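Local coordinates for protein O-methyltransferase family 2 (Planctopirus limnophila, PDB 5I2H) that binds the flavone apigenin and is probably an S-adenosyl-L-methionine-dependent O-methyltransferase that works as a dimer, at residues R168-A173 with S207-M212; L200-G205 with D265-N270; R222-D227 with P259-D264; L297-V302 with H357-E362. All blocks are in the same frame, centred on the assembly; numbering follows the deposited sequence.

Interaction 1 (R168-A173 with S207-M212); sequences RAWNVA and SGIYTM. With AGI (5,7-dihydroxy-2-(4-hydroxyphenyl)-4H-chromen-4-one), chain C.
Arg168 NH1 is gripped twice: it donates to the hydroxyl oxygen OAC of apigenin (Arg168 NH1 to OAC 2.7 Å, a bent bond at 145°) and is hydrogen-bonded to Tyr317 OH. With CG anti to the backbone N and a bend at chi3, the side chain reaches from helix 154-179 to the ligand. Arg168 NE donates to a water 3.0 Å away, which sits in the plane of the guanidinium and of the phenol ring and joins Tyr210 OH at 2.8 Å. The helices themselves meet through carbon. Tyr210 lies against the small residues, its CE2 3.7 Å from Ala169 CB and its CD1 3.6 Å from Ala173 CA, while Val172 CG1 comes to its edge. On the flank, Ile209 CD1 stands over one face of the Trp170 indole, 3.4 Å from Trp170 CE2, in a CH-pi contact, and Ile209 CG2 touches Ala173 CB. An alanine in place of Trp170 removes the indole and would probably leave Ile209 CD1 less well packed. Ser207 OG accepts from Ile209 N (3.1 Å, 171°), an ST turn at the helix start. The cationic guanidinium beside OAC would probably polarise that ligand hydroxyl and may favour its ionisation.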
loop_
_atom_site.group_PDB
_atom_site.type_symbol
_atom_site.label_atom_id
_atom_site.label_comp_id
_atom_site.label_asym_id
_atom_site.label_seq_id
_atom_site.Cartn_x
_atom_site.Cartn_y
_atom_site.Cartn_z
ATOM N N ARG A 168 9.480 14.652 9.092
ATOM C CA ARG A 168 10.477 13.624 8.809
ATOM C C ARG A 168 11.854 14.050 9.307
ATOM O O ARG A 168 12.566 13.260 9.929
ATOM C CB ARG A 168 10.534 13.280 7.312
ATOM C CG ARG A 168 11.615 12.196 7.027
ATOM C CD ARG A 168 11.620 11.724 5.574
ATOM N NE ARG A 168 11.896 12.857 4.671
ATOM C CZ ARG A 168 11.492 12.934 3.408
ATOM N NH1 ARG A 168 10.795 11.927 2.876
ATOM N NH2 ARG A 168 11.785 14.016 2.683
ATOM N N ALA A 169 12.232 15.311 9.079
ATOM C CA ALA A 169 13.544 15.770 9.520
ATOM C C ALA A 169 13.704 15.685 11.036
ATOM O O ALA A 169 14.788 15.319 11.523
ATOM C CB ALA A 169 13.783 17.196 9.032
ATOM N N TRP A 170 12.662 16.031 11.812
ATOM C CA TRP A 170 12.829 15.915 13.264
ATOM C C TRP A 170 13.070 14.464 13.670
ATOM O O TRP A 170 13.738 14.204 14.675
ATOM C CB TRP A 170 11.615 16.452 14.034
ATOM C CG TRP A 170 11.421 17.937 13.944
ATOM C CD1 TRP A 170 10.326 18.589 13.413
ATOM C CD2 TRP A 170 12.316 18.978 14.414
ATOM N NE1 TRP A 170 10.512 19.947 13.486
ATOM C CE2 TRP A 170 11.705 20.218 14.107
ATOM C CE3 TRP A 170 13.579 18.980 15.045
ATOM C CZ2 TRP A 170 12.311 21.456 14.429
ATOM C CZ3 TRP A 170 14.165 20.200 15.377
ATOM C CH2 TRP A 170 13.540 21.414 15.054
ATOM N N ASN A 171 12.536 13.505 12.906
ATOM C CA ASN A 171 12.778 12.103 13.229
ATOM C C ASN A 171 14.154 11.618 12.801
ATOM O O ASN A 171 14.677 10.688 13.419
ATOM C CB ASN A 171 11.727 11.207 12.576
ATOM C CG ASN A 171 10.436 11.185 13.370
ATOM O OD1 ASN A 171 10.289 10.371 14.299
ATOM N ND2 ASN A 171 9.504 12.114 13.057
ATOM N N VAL A 172 14.736 12.175 11.744
ATOM C CA VAL A 172 15.968 11.631 11.172
ATOM C C VAL A 172 17.187 12.473 11.560
ATOM O O VAL A 172 18.292 11.938 11.687
ATOM C CB VAL A 172 15.866 11.526 9.639
ATOM C CG1 VAL A 172 17.183 10.917 9.050
ATOM C CG2 VAL A 172 14.631 10.667 9.243
ATOM N N ALA A 173 17.009 13.788 11.736
ATOM C CA ALA A 173 18.174 14.630 12.001
ATOM C C ALA A 173 18.961 14.191 13.244
ATOM O O ALA A 173 20.202 14.263 13.198
ATOM C CB ALA A 173 17.770 16.112 12.114
ATOM N N SER A 207 13.816 24.218 6.139
ATOM C CA SER A 207 13.685 23.702 7.492
ATOM C C SER A 207 15.080 23.843 8.086
ATOM O O SER A 207 15.209 24.411 9.173
ATOM C CB SER A 207 13.159 22.255 7.564
ATOM O OG SER A 207 14.226 21.303 7.682
ATOM N N GLY A 208 16.137 23.392 7.374
ATOM C CA GLY A 208 17.478 23.491 7.930
ATOM C C GLY A 208 17.684 22.669 9.196
ATOM O O GLY A 208 18.694 22.824 9.905
ATOM N N ILE A 209 16.731 21.782 9.483
ATOM C CA ILE A 209 16.735 21.032 10.737
ATOM C C ILE A 209 17.972 20.152 10.841
ATOM O O ILE A 209 18.533 19.990 11.938
ATOM C CB ILE A 209 15.434 20.228 10.844
ATOM C CG1 ILE A 209 14.278 21.196 11.162
ATOM C CG2 ILE A 209 15.512 19.148 11.924
ATOM C CD1 ILE A 209 12.910 20.567 10.918
ATOM N N TYR A 210 18.418 19.555 9.719
ATOM C CA TYR A 210 19.606 18.710 9.803
ATOM C C TYR A 210 20.814 19.518 10.247
ATOM O O TYR A 210 21.630 19.039 11.048
ATOM C CB TYR A 210 19.886 18.011 8.474
ATOM C CG TYR A 210 18.835 16.961 8.154
ATOM C CD1 TYR A 210 18.939 15.665 8.638
ATOM C CD2 TYR A 210 17.725 17.267 7.367
ATOM C CE1 TYR A 210 17.966 14.711 8.358
ATOM C CE2 TYR A 210 16.750 16.313 7.076
ATOM C CZ TYR A 210 16.884 15.032 7.565
ATOM O OH TYR A 210 15.920 14.075 7.293
ATOM N N THR A 211 20.955 20.737 9.707
ATOM C CA THR A 211 22.063 21.603 10.099
ATOM C C THR A 211 21.938 22.036 11.549
ATOM O O THR A 211 22.942 22.057 12.270
ATOM C CB THR A 211 22.121 22.813 9.175
ATOM O OG1 THR A 211 22.378 22.339 7.850
ATOM C CG2 THR A 211 23.239 23.774 9.582
HETATM N N MSE A 212 20.717 22.364 12.004
HETATM C CA MSE A 212 20.542 22.754 13.401
HETATM C C MSE A 212 20.959 21.616 14.346
HETATM O O MSE A 212 21.607 21.883 15.361
HETATM C CB MSE A 212 19.108 23.192 13.682
HETATM C CG MSE A 212 18.734 24.405 12.853
HETATM SE SE MSE A 212 16.829 24.642 12.956
HETATM C CE MSE A 212 16.737 25.780 11.354
HETATM C CAG AGI C . 5.372 17.423 -2.360
HETATM C CAE AGI C . 4.100 17.896 -2.669
HETATM C CAM AGI C . 3.959 18.843 -3.679
HETATM O OAB AGI C . 2.702 19.290 -3.969
HETATM C CAF AGI C . 5.084 19.319 -4.375
HETATM C CAH AGI C . 6.363 18.842 -4.065
HETATM C CAP AGI C . 6.496 17.891 -3.051
HETATM C CAQ AGI C . 7.794 17.302 -2.624
HETATM O OAL AGI C . 7.634 16.200 -1.816
HETATM C CAJ AGI C . 9.061 17.795 -2.983
HETATM C CAR AGI C . 10.220 17.146 -2.516
HETATM O OAA AGI C . 11.359 17.584 -2.810
HETATM C CAT AGI C . 10.068 15.935 -1.625
HETATM C CAS AGI C . 8.689 15.496 -1.309
HETATM C CAK AGI C . 8.456 14.392 -0.508
HETATM C CAN AGI C . 9.521 13.682 0.011
HETATM O OAC AGI C . 9.228 12.623 0.803
HETATM C CAI AGI C . 10.854 14.040 -0.238
HETATM C CAO AGI C . 11.185 15.128 -1.028
HETATM O OAD AGI C . 12.485 15.412 -1.227
HETATM O O HOH W 1 13.723 14.943 5.829
#

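Interaction 2 (L200-G205 with D265-N270); sequences LLDVAG and DILLSN. With AGI (5,7-dihydroxy-2-(4-hydroxyphenyl)-4H-chromen-4-one), chain C.
Where the two parallel strands splay apart, a water takes over from the direct backbone bonds. It accepts from Ser269 N at 2.9 Å and can donate to Val203 O at 2.8 Å and Asp202 OD1 at 2.7 Å, though its two protons cannot serve every nearby acceptor at once. A second water bridges Ala204 O and Ser269 O. Before the splay the ladder is regular: Leu201 N to Asp265 O (2.8 Å, 173°), Leu267 N to Leu201 O (2.8 Å) and Val203 N to Leu267 O (3.1 Å), each donor lying nearly along its C=O axis. Leu201 and Val203 share a sheet face with Ile266, which lies beside both: Ile266 CG1 is 4.0 Å from Leu201 CD2, and Ile266 CG2 is 3.9 Å from Val203 CG2. A glycine in place of Ile266 would probably leave both neighbours loosely packed. On the other face Asp202 runs alongside Leu267, and its OD2 is held by Thr211 OG1 of helix 209-217. The central pair of parallel strands, followed by loops at their C-terminal ends that carry Gly205 on one side and the apigenin-pocket residue Asn270 on the other, is typical of the Rossmann-like fold of class I methyltransferases.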
loop_
_atom_site.group_PDB
_atom_site.type_symbol
_atom_site.label_atom_id
_atom_site.label_comp_id
_atom_site.label_asym_id
_atom_site.label_seq_id
_atom_site.Cartn_x
_atom_site.Cartn_y
_atom_site.Cartn_z
ATOM N N LEU A 200 29.054 24.331 7.735
ATOM C CA LEU A 200 28.169 23.398 7.054
ATOM C C LEU A 200 27.147 24.211 6.269
ATOM O O LEU A 200 26.377 24.982 6.862
ATOM C CB LEU A 200 27.469 22.495 8.067
ATOM C CG LEU A 200 26.331 21.610 7.531
ATOM C CD1 LEU A 200 26.844 20.674 6.411
ATOM C CD2 LEU A 200 25.665 20.801 8.663
ATOM N N LEU A 201 27.168 24.066 4.947
ATOM C CA LEU A 201 26.210 24.696 4.035
ATOM C C LEU A 201 25.159 23.685 3.609
ATOM O O LEU A 201 25.492 22.626 3.064
ATOM C CB LEU A 201 26.920 25.238 2.785
ATOM C CG LEU A 201 26.061 25.701 1.597
ATOM C CD1 LEU A 201 25.174 26.900 1.954
ATOM C CD2 LEU A 201 26.949 26.016 0.363
ATOM N N ASP A 202 23.898 24.039 3.794
ATOM C CA ASP A 202 22.756 23.140 3.603
ATOM C C ASP A 202 22.014 23.708 2.403
ATOM O O ASP A 202 21.338 24.730 2.523
ATOM C CB ASP A 202 21.931 23.138 4.892
ATOM C CG ASP A 202 20.908 22.047 4.967
ATOM O OD1 ASP A 202 20.504 21.526 3.916
ATOM O OD2 ASP A 202 20.464 21.740 6.121
ATOM N N VAL A 203 22.188 23.088 1.238
ATOM C CA VAL A 203 21.630 23.604 -0.010
ATOM C C VAL A 203 20.236 23.030 -0.212
ATOM O O VAL A 203 20.060 21.803 -0.225
ATOM C CB VAL A 203 22.554 23.282 -1.197
ATOM C CG1 VAL A 203 21.892 23.703 -2.569
ATOM C CG2 VAL A 203 23.883 24.024 -1.002
ATOM N N ALA A 204 19.224 23.900 -0.334
ATOM C CA ALA A 204 17.859 23.483 -0.671
ATOM C C ALA A 204 17.323 22.492 0.357
ATOM O O ALA A 204 16.514 21.620 0.040
ATOM C CB ALA A 204 17.795 22.902 -2.093
ATOM N N GLY A 205 17.820 22.627 1.584
ATOM C CA GLY A 205 17.463 21.795 2.714
ATOM C C GLY A 205 16.673 22.576 3.739
ATOM O O GLY A 205 16.698 22.258 4.926
ATOM N N ASP A 265 31.717 21.791 4.490
ATOM C CA ASP A 265 30.831 20.676 4.151
ATOM C C ASP A 265 29.613 21.234 3.444
ATOM O O ASP A 265 29.076 22.266 3.870
ATOM C CB ASP A 265 30.345 19.937 5.396
ATOM C CG ASP A 265 31.480 19.209 6.122
ATOM O OD1 ASP A 265 32.396 18.727 5.440
ATOM O OD2 ASP A 265 31.447 19.134 7.358
ATOM N N ILE A 266 29.146 20.534 2.408
ATOM C CA ILE A 266 27.911 20.901 1.721
ATOM C C ILE A 266 26.960 19.715 1.793
ATOM O O ILE A 266 27.324 18.598 1.402
ATOM C CB ILE A 266 28.170 21.326 0.270
ATOM C CG1 ILE A 266 29.014 22.600 0.291
ATOM C CG2 ILE A 266 26.843 21.543 -0.447
ATOM C CD1 ILE A 266 29.462 23.045 -1.083
ATOM N N LEU A 267 25.754 19.951 2.312
ATOM C CA LEU A 267 24.728 18.924 2.488
ATOM C C LEU A 267 23.651 19.067 1.405
ATOM O O LEU A 267 23.092 20.163 1.191
ATOM C CB LEU A 267 24.108 19.048 3.886
ATOM C CG LEU A 267 22.921 18.116 4.184
ATOM C CD1 LEU A 267 23.366 16.635 4.069
ATOM C CD2 LEU A 267 22.313 18.400 5.564
ATOM N N LEU A 268 23.361 17.965 0.739
ATOM C CA LEU A 268 22.239 17.824 -0.195
ATOM C C LEU A 268 21.366 16.727 0.401
ATOM O O LEU A 268 21.623 15.536 0.178
ATOM C CB LEU A 268 22.702 17.416 -1.596
ATOM C CG LEU A 268 23.643 18.432 -2.271
ATOM C CD1 LEU A 268 24.227 17.928 -3.591
ATOM C CD2 LEU A 268 22.948 19.800 -2.413
ATOM N N SER A 269 20.331 17.105 1.149
ATOM C CA SER A 269 19.510 16.134 1.864
ATOM C C SER A 269 18.152 16.102 1.186
ATOM O O SER A 269 17.438 17.098 1.209
ATOM C CB SER A 269 19.394 16.515 3.349
ATOM O OG SER A 269 18.532 15.595 4.017
ATOM N N ASN A 270 17.795 14.957 0.589
ATOM C CA ASN A 270 16.515 14.814 -0.116
ATOM C C ASN A 270 16.358 15.869 -1.195
ATOM O O ASN A 270 15.247 16.344 -1.452
ATOM C CB ASN A 270 15.330 14.874 0.862
ATOM C CG ASN A 270 15.375 13.746 1.845
ATOM O OD1 ASN A 270 15.469 12.587 1.440
ATOM N ND2 ASN A 270 15.385 14.070 3.151
HETATM C CAG AGI C . 5.372 17.423 -2.360
HETATM C CAE AGI C . 4.100 17.896 -2.669
HETATM C CAM AGI C . 3.959 18.843 -3.679
HETATM O OAB AGI C . 2.702 19.290 -3.969
HETATM C CAF AGI C . 5.084 19.319 -4.375
HETATM C CAH AGI C . 6.363 18.842 -4.065
HETATM C CAP AGI C . 6.496 17.891 -3.051
HETATM C CAQ AGI C . 7.794 17.302 -2.624
HETATM O OAL AGI C . 7.634 16.200 -1.816
HETATM C CAJ AGI C . 9.061 17.795 -2.983
HETATM C CAR AGI C . 10.220 17.146 -2.516
HETATM O OAA AGI C . 11.359 17.584 -2.810
HETATM C CAT AGI C . 10.068 15.935 -1.625
HETATM C CAS AGI C . 8.689 15.496 -1.309
HETATM C CAK AGI C . 8.456 14.392 -0.508
HETATM C CAN AGI C . 9.521 13.682 0.011
HETATM O OAC AGI C . 9.228 12.623 0.803
HETATM C CAI AGI C . 10.854 14.040 -0.238
HETATM C CAO AGI C . 11.185 15.128 -1.028
HETATM O OAD AGI C . 12.485 15.412 -1.227
HETATM O O HOH W 2 20.013 19.873 1.789
HETATM O O HOH W 3 15.171 18.994 0.946
#

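Interaction 3 (R222-D227 with P259-D264); sequences RGIIFD and PFPPAD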
loop_
_atom_site.group_PDB
_atom_site.type_symbol
_atom_site.label_atom_id
_atom_site.label_comp_id
_atom_site.label_asym_id
_atom_site.label_seq_id
_atom_site.Cartn_x
_atom_site.Cartn_y
_atom_site.Cartn_z
ATOM N N ARG A 222 29.631 26.455 12.379
ATOM C CA ARG A 222 28.659 27.427 11.898
ATOM C C ARG A 222 27.903 26.814 10.733
ATOM O O ARG A 222 28.430 25.980 9.998
ATOM C CB ARG A 222 29.294 28.764 11.426
ATOM C CG ARG A 222 29.865 29.611 12.545
ATOM C CD ARG A 222 30.302 31.019 12.060
ATOM N NE ARG A 222 29.274 31.823 11.379
ATOM C CZ ARG A 222 28.500 32.735 11.981
ATOM N NH1 ARG A 222 28.602 32.946 13.289
ATOM N NH2 ARG A 222 27.622 33.443 11.273
ATOM N N GLY A 223 26.668 27.245 10.554
ATOM C CA GLY A 223 25.816 26.701 9.520
ATOM C C GLY A 223 25.285 27.790 8.615
ATOM O O GLY A 223 25.154 28.946 9.012
ATOM N N ILE A 224 24.981 27.397 7.388
ATOM C CA ILE A 224 24.393 28.286 6.399
ATOM C C ILE A 224 23.264 27.518 5.726
ATOM O O ILE A 224 23.485 26.427 5.193
ATOM C CB ILE A 224 25.414 28.755 5.351
ATOM C CG1 ILE A 224 26.609 29.468 6.020
ATOM C CG2 ILE A 224 24.715 29.627 4.329
ATOM C CD1 ILE A 224 27.741 29.790 5.046
ATOM N N ILE A 225 22.053 28.053 5.776
ATOM C CA ILE A 225 20.947 27.505 5.010
ATOM C C ILE A 225 20.791 28.337 3.747
ATOM O O ILE A 225 20.592 29.562 3.821
ATOM C CB ILE A 225 19.635 27.526 5.808
ATOM C CG1 ILE A 225 19.858 27.015 7.250
ATOM C CG2 ILE A 225 18.543 26.779 5.030
ATOM C CD1 ILE A 225 20.417 25.571 7.333
ATOM N N PHE A 226 20.813 27.676 2.597
ATOM C CA PHE A 226 20.669 28.313 1.285
ATOM C C PHE A 226 19.370 27.806 0.668
ATOM O O PHE A 226 19.227 26.603 0.447
ATOM C CB PHE A 226 21.891 27.946 0.430
ATOM C CG PHE A 226 21.926 28.560 -0.951
ATOM C CD1 PHE A 226 21.076 28.109 -1.961
ATOM C CD2 PHE A 226 22.898 29.496 -1.291
ATOM C CE1 PHE A 226 21.140 28.636 -3.240
ATOM C CE2 PHE A 226 22.971 30.017 -2.581
ATOM C CZ PHE A 226 22.091 29.598 -3.551
ATOM N N ASP A 227 18.394 28.694 0.436
ATOM C CA ASP A 227 17.106 28.234 -0.090
ATOM C C ASP A 227 16.311 29.450 -0.580
ATOM O O ASP A 227 16.819 30.575 -0.585
ATOM C CB ASP A 227 16.334 27.425 0.964
ATOM C CG ASP A 227 15.463 26.341 0.333
ATOM O OD1 ASP A 227 14.839 26.617 -0.714
ATOM O OD2 ASP A 227 15.402 25.223 0.863
ATOM N N PRO A 259 26.138 32.138 -6.528
ATOM C CA PRO A 259 27.317 31.517 -5.912
ATOM C C PRO A 259 26.994 30.932 -4.545
ATOM O O PRO A 259 26.341 31.569 -3.710
ATOM C CB PRO A 259 28.320 32.678 -5.805
ATOM C CG PRO A 259 27.487 33.952 -5.865
ATOM C CD PRO A 259 26.268 33.609 -6.671
ATOM N N PHE A 260 27.476 29.718 -4.310
ATOM C CA PHE A 260 27.383 29.169 -2.970
ATOM C C PHE A 260 28.379 29.902 -2.076
ATOM O O PHE A 260 29.478 30.278 -2.533
ATOM C CB PHE A 260 27.699 27.678 -2.960
ATOM C CG PHE A 260 26.644 26.794 -3.621
ATOM C CD1 PHE A 260 25.269 27.083 -3.536
ATOM C CD2 PHE A 260 27.042 25.642 -4.329
ATOM C CE1 PHE A 260 24.331 26.250 -4.143
ATOM C CE2 PHE A 260 26.119 24.790 -4.930
ATOM C CZ PHE A 260 24.766 25.082 -4.844
ATOM N N PRO A 261 28.042 30.119 -0.816
ATOM C CA PRO A 261 28.997 30.744 0.114
ATOM C C PRO A 261 30.102 29.763 0.469
ATOM O O PRO A 261 29.920 28.529 0.355
ATOM C CB PRO A 261 28.130 31.070 1.344
ATOM C CG PRO A 261 27.068 30.009 1.304
ATOM C CD PRO A 261 26.767 29.764 -0.166
ATOM N N PRO A 262 31.253 30.266 0.907
ATOM C CA PRO A 262 32.335 29.372 1.337
ATOM C C PRO A 262 31.863 28.449 2.445
ATOM O O PRO A 262 31.167 28.867 3.371
ATOM C CB PRO A 262 33.418 30.338 1.836
ATOM C CG PRO A 262 33.157 31.605 1.109
ATOM C CD PRO A 262 31.645 31.681 1.003
ATOM N N ALA A 263 32.259 27.189 2.346
ATOM C CA ALA A 263 31.853 26.168 3.300
ATOM C C ALA A 263 32.864 25.040 3.304
ATOM O O ALA A 263 33.532 24.787 2.298
ATOM C CB ALA A 263 30.470 25.615 2.947
ATOM N N ASP A 264 32.949 24.349 4.441
ATOM C CA ASP A 264 33.752 23.133 4.523
ATOM C C ASP A 264 32.964 21.912 4.051
ATOM O O ASP A 264 33.493 21.066 3.331
ATOM C CB ASP A 264 34.212 22.907 5.962
ATOM C CG ASP A 264 35.169 23.994 6.448
ATOM O OD1 ASP A 264 36.326 24.045 5.958
ATOM O OD2 ASP A 264 34.780 24.795 7.309
#
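In the Rossmann-like methyltransferase sheet, strand 222-227 turns Ile224 and Phe226 to one face, where the proline-rich loop 259-264 passes on its way to strand 265-269. Strand 199-203 lies between these two strands, so the loop meets side chains and leaves the backbone of 222-227 alone. Phe226, Ile224 and Pro261 give up the most surface. Phe226 extends with CG anti to the backbone N (chi1 -178°), which carries its ring out to the loop. There Phe260 presents an edge to one face of Phe226, a T-shaped pair with ring centroids 5.2 Å apart and planes at 82°. The closest atoms are Phe260 CD1 and Phe226 CE2, at 3.8 Å, and the approach is offset toward the rim of the Phe226 ring. Phe260 also makes a cation-pi contact with Lys286. Pro261 serves both strand residues: its CD lies 4.0 Å from Phe226 CD2, while its CG reaches the branches of Ile224 tip to tip. Leu201 of the intervening strand 199-203 touches Ile224, Phe226, Phe260 and Pro261. The contact is mainly apolar and partly buried. At the Ile224 end, Ile224 CD1 sits 3.8 Å from Pro261 CG and 3.9 Å from Pro262 O; at the other, Pro259 O lies near the plane of the Phe226 ring, 3.9 Å from Phe226 CE2.

Interaction 4 (L297-V302 with H357-E362); sequences LLIHDV and HLILSE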
loop_
_atom_site.group_PDB
_atom_site.type_symbol
_atom_site.label_atom_id
_atom_site.label_comp_id
_atom_site.label_asym_id
_atom_site.label_seq_id
_atom_site.Cartn_x
_atom_site.Cartn_y
_atom_site.Cartn_z
ATOM N N LEU A 297 31.332 16.647 0.446
ATOM C CA LEU A 297 29.979 16.654 -0.057
ATOM C C LEU A 297 29.216 15.570 0.693
ATOM O O LEU A 297 29.603 14.389 0.670
ATOM C CB LEU A 297 29.943 16.438 -1.574
ATOM C CG LEU A 297 28.543 16.415 -2.180
ATOM C CD1 LEU A 297 27.941 17.816 -2.091
ATOM C CD2 LEU A 297 28.628 15.916 -3.623
ATOM N N LEU A 298 28.162 15.976 1.371
ATOM C CA LEU A 298 27.288 15.086 2.141
ATOM C C LEU A 298 25.998 14.921 1.359
ATOM O O LEU A 298 25.209 15.870 1.241
ATOM C CB LEU A 298 27.001 15.667 3.523
ATOM C CG LEU A 298 28.245 16.086 4.326
ATOM C CD1 LEU A 298 27.803 16.849 5.595
ATOM C CD2 LEU A 298 29.248 14.976 4.623
ATOM N N ILE A 299 25.769 13.725 0.823
ATOM C CA ILE A 299 24.505 13.432 0.146
ATOM C C ILE A 299 23.684 12.592 1.107
ATOM O O ILE A 299 24.150 11.540 1.564
ATOM C CB ILE A 299 24.735 12.695 -1.190
ATOM C CG1 ILE A 299 25.419 13.632 -2.195
ATOM C CG2 ILE A 299 23.421 12.176 -1.752
ATOM C CD1 ILE A 299 25.940 12.891 -3.431
ATOM N N HIS A 300 22.474 13.056 1.437
ATOM C CA HIS A 300 21.602 12.332 2.358
ATOM C C HIS A 300 20.333 11.983 1.600
ATOM O O HIS A 300 19.595 12.877 1.191
ATOM C CB HIS A 300 21.306 13.168 3.604
ATOM C CG HIS A 300 20.475 12.465 4.633
ATOM N ND1 HIS A 300 19.322 13.021 5.144
ATOM C CD2 HIS A 300 20.621 11.260 5.251
ATOM C CE1 HIS A 300 18.790 12.190 6.032
ATOM N NE2 HIS A 300 19.557 11.120 6.116
ATOM N N ASP A 301 20.102 10.694 1.356
ATOM C CA ASP A 301 18.984 10.344 0.494
ATOM C C ASP A 301 18.655 8.878 0.729
ATOM O O ASP A 301 19.278 8.206 1.567
ATOM C CB ASP A 301 19.319 10.656 -0.985
ATOM C CG ASP A 301 18.107 11.153 -1.746
ATOM O OD1 ASP A 301 17.150 10.359 -1.875
ATOM O OD2 ASP A 301 18.088 12.339 -2.145
ATOM N N VAL A 302 17.623 8.407 0.036
ATOM C CA VAL A 302 17.297 6.987 0.092
ATOM C C VAL A 302 18.090 6.284 -1.007
ATOM O O VAL A 302 18.663 6.941 -1.893
ATOM C CB VAL A 302 15.781 6.744 -0.054
ATOM C CG1 VAL A 302 15.042 7.340 1.146
ATOM C CG2 VAL A 302 15.251 7.308 -1.422
ATOM N N HIS A 357 20.281 7.473 4.020
ATOM C CA HIS A 357 21.686 7.096 4.021
ATOM C C HIS A 357 22.509 8.349 3.834
ATOM O O HIS A 357 22.168 9.180 3.001
ATOM C CB HIS A 357 22.019 6.123 2.890
ATOM C CG HIS A 357 21.478 4.763 3.132
ATOM N ND1 HIS A 357 20.193 4.394 2.791
ATOM C CD2 HIS A 357 22.025 3.703 3.772
ATOM C CE1 HIS A 357 19.987 3.144 3.172
ATOM N NE2 HIS A 357 21.079 2.703 3.772
ATOM N N LEU A 358 23.587 8.473 4.600
ATOM C CA LEU A 358 24.530 9.575 4.442
ATOM C C LEU A 358 25.679 9.051 3.590
ATOM O O LEU A 358 26.421 8.149 4.014
ATOM C CB LEU A 358 25.021 10.076 5.803
ATOM C CG LEU A 358 26.228 11.019 5.762
ATOM C CD1 LEU A 358 25.986 12.292 4.904
ATOM C CD2 LEU A 358 26.650 11.381 7.204
ATOM N N ILE A 359 25.800 9.584 2.381
ATOM C CA ILE A 359 26.897 9.252 1.482
ATOM C C ILE A 359 27.941 10.349 1.627
ATOM O O ILE A 359 27.680 11.507 1.289
ATOM C CB ILE A 359 26.406 9.145 0.030
ATOM C CG1 ILE A 359 25.259 8.146 -0.084
ATOM C CG2 ILE A 359 27.562 8.821 -0.952
ATOM C CD1 ILE A 359 24.591 8.279 -1.458
ATOM N N LEU A 360 29.129 9.986 2.096
ATOM C CA LEU A 360 30.205 10.927 2.374
ATOM C C LEU A 360 31.263 10.850 1.283
ATOM O O LEU A 360 31.698 9.749 0.927
ATOM C CB LEU A 360 30.848 10.621 3.727
ATOM C CG LEU A 360 30.059 10.967 4.962
ATOM C CD1 LEU A 360 29.734 9.697 5.666
ATOM C CD2 LEU A 360 30.928 11.856 5.831
ATOM N N SER A 361 31.649 12.014 0.749
ATOM C CA SER A 361 32.724 12.126 -0.226
ATOM C C SER A 361 33.586 13.333 0.121
ATOM O O SER A 361 33.140 14.265 0.800
ATOM C CB SER A 361 32.184 12.251 -1.649
ATOM O OG SER A 361 31.283 11.200 -1.941
ATOM N N GLU A 362 34.830 13.311 -0.362
ATOM C CA GLU A 362 35.834 14.279 0.059
ATOM C C GLU A 362 36.474 14.952 -1.150
ATOM O O GLU A 362 36.800 14.295 -2.142
ATOM C CB GLU A 362 36.912 13.603 0.927
ATOM C CG GLU A 362 37.863 14.582 1.587
ATOM C CD GLU A 362 38.868 13.915 2.524
ATOM O OE1 GLU A 362 38.471 13.053 3.338
ATOM O OE2 GLU A 362 40.059 14.256 2.447
HETATM O O HOH W 4 28.837 12.552 -1.176
#
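Strands 297-301 and 357-362 run antiparallel (161°), the reversed pairing that class I methyltransferases add to their parallel Rossmann-like sheet. Three hydrogen-bonded pairs join them: Leu297 with Ser361, Ile299 with Ile359 and Asp301 with His357. The shortest links include Ile359 N to Ile299 O at 2.7 Å, a nearly straight bond (170°). His300 sits in a non-hydrogen-bonded pair with Leu358, and its CG is anti to the backbone N. From CB outward it skirts the carbonyl of His357: His300 CB is 4.1 Å from His357 O, His300 CG 4.0 Å and His300 CD2 3.4 Å. At the tip both nitrogens are held, ND1 by Ser269 OG and NE2 by Thr352 OG1, which fixes the rotation of the ring; CE1, between them, packs on Tyr210 and Val172. Further along this face Leu298 CD2 lies beside Leu360 CD2 at 3.7 Å. On the other face Ile299 and Ile359 run side by side, and Asp301 turns its carboxylate away from the neighbouring strand. Asp301 OD1 takes Val302 N (2.8 Å) on its anti lone pair and also binds ND1 of His273, whose NE2 meets apigenin, consistent with a second-shell role in orienting His273. At the opposite end of the ladder a water donates to Leu297 O at 2.7 Å and to Ile359 O at 2.9 Å, and is also hydrogen-bonded to Ser361 OG.

Interactions 2, 3 and 4 all reach one seven-stranded mixed sheet. Interactions 2 and 3 have centres about 8 Å apart, interactions 2 and 4 about 10 Å; interactions 3 and 4, about 17 Å apart between centres, do not touch. Interaction 1 packs helix 154-179 on helix 209-217, which lies against the sheet; the centre of interaction 1 lies about 11 Å from that of interaction 2. Along the chain, interactions 1 and 2 alternate their segments, interaction 3 is nested within the loop closed by interaction 2, and interaction 4 follows. Tyr210 packs on Ser269, tying the helices to interaction 2. Interactions 1 and 2 each touch apigenin, so helix 154-179 and the loop after strand 265-269 both contribute to its pocket.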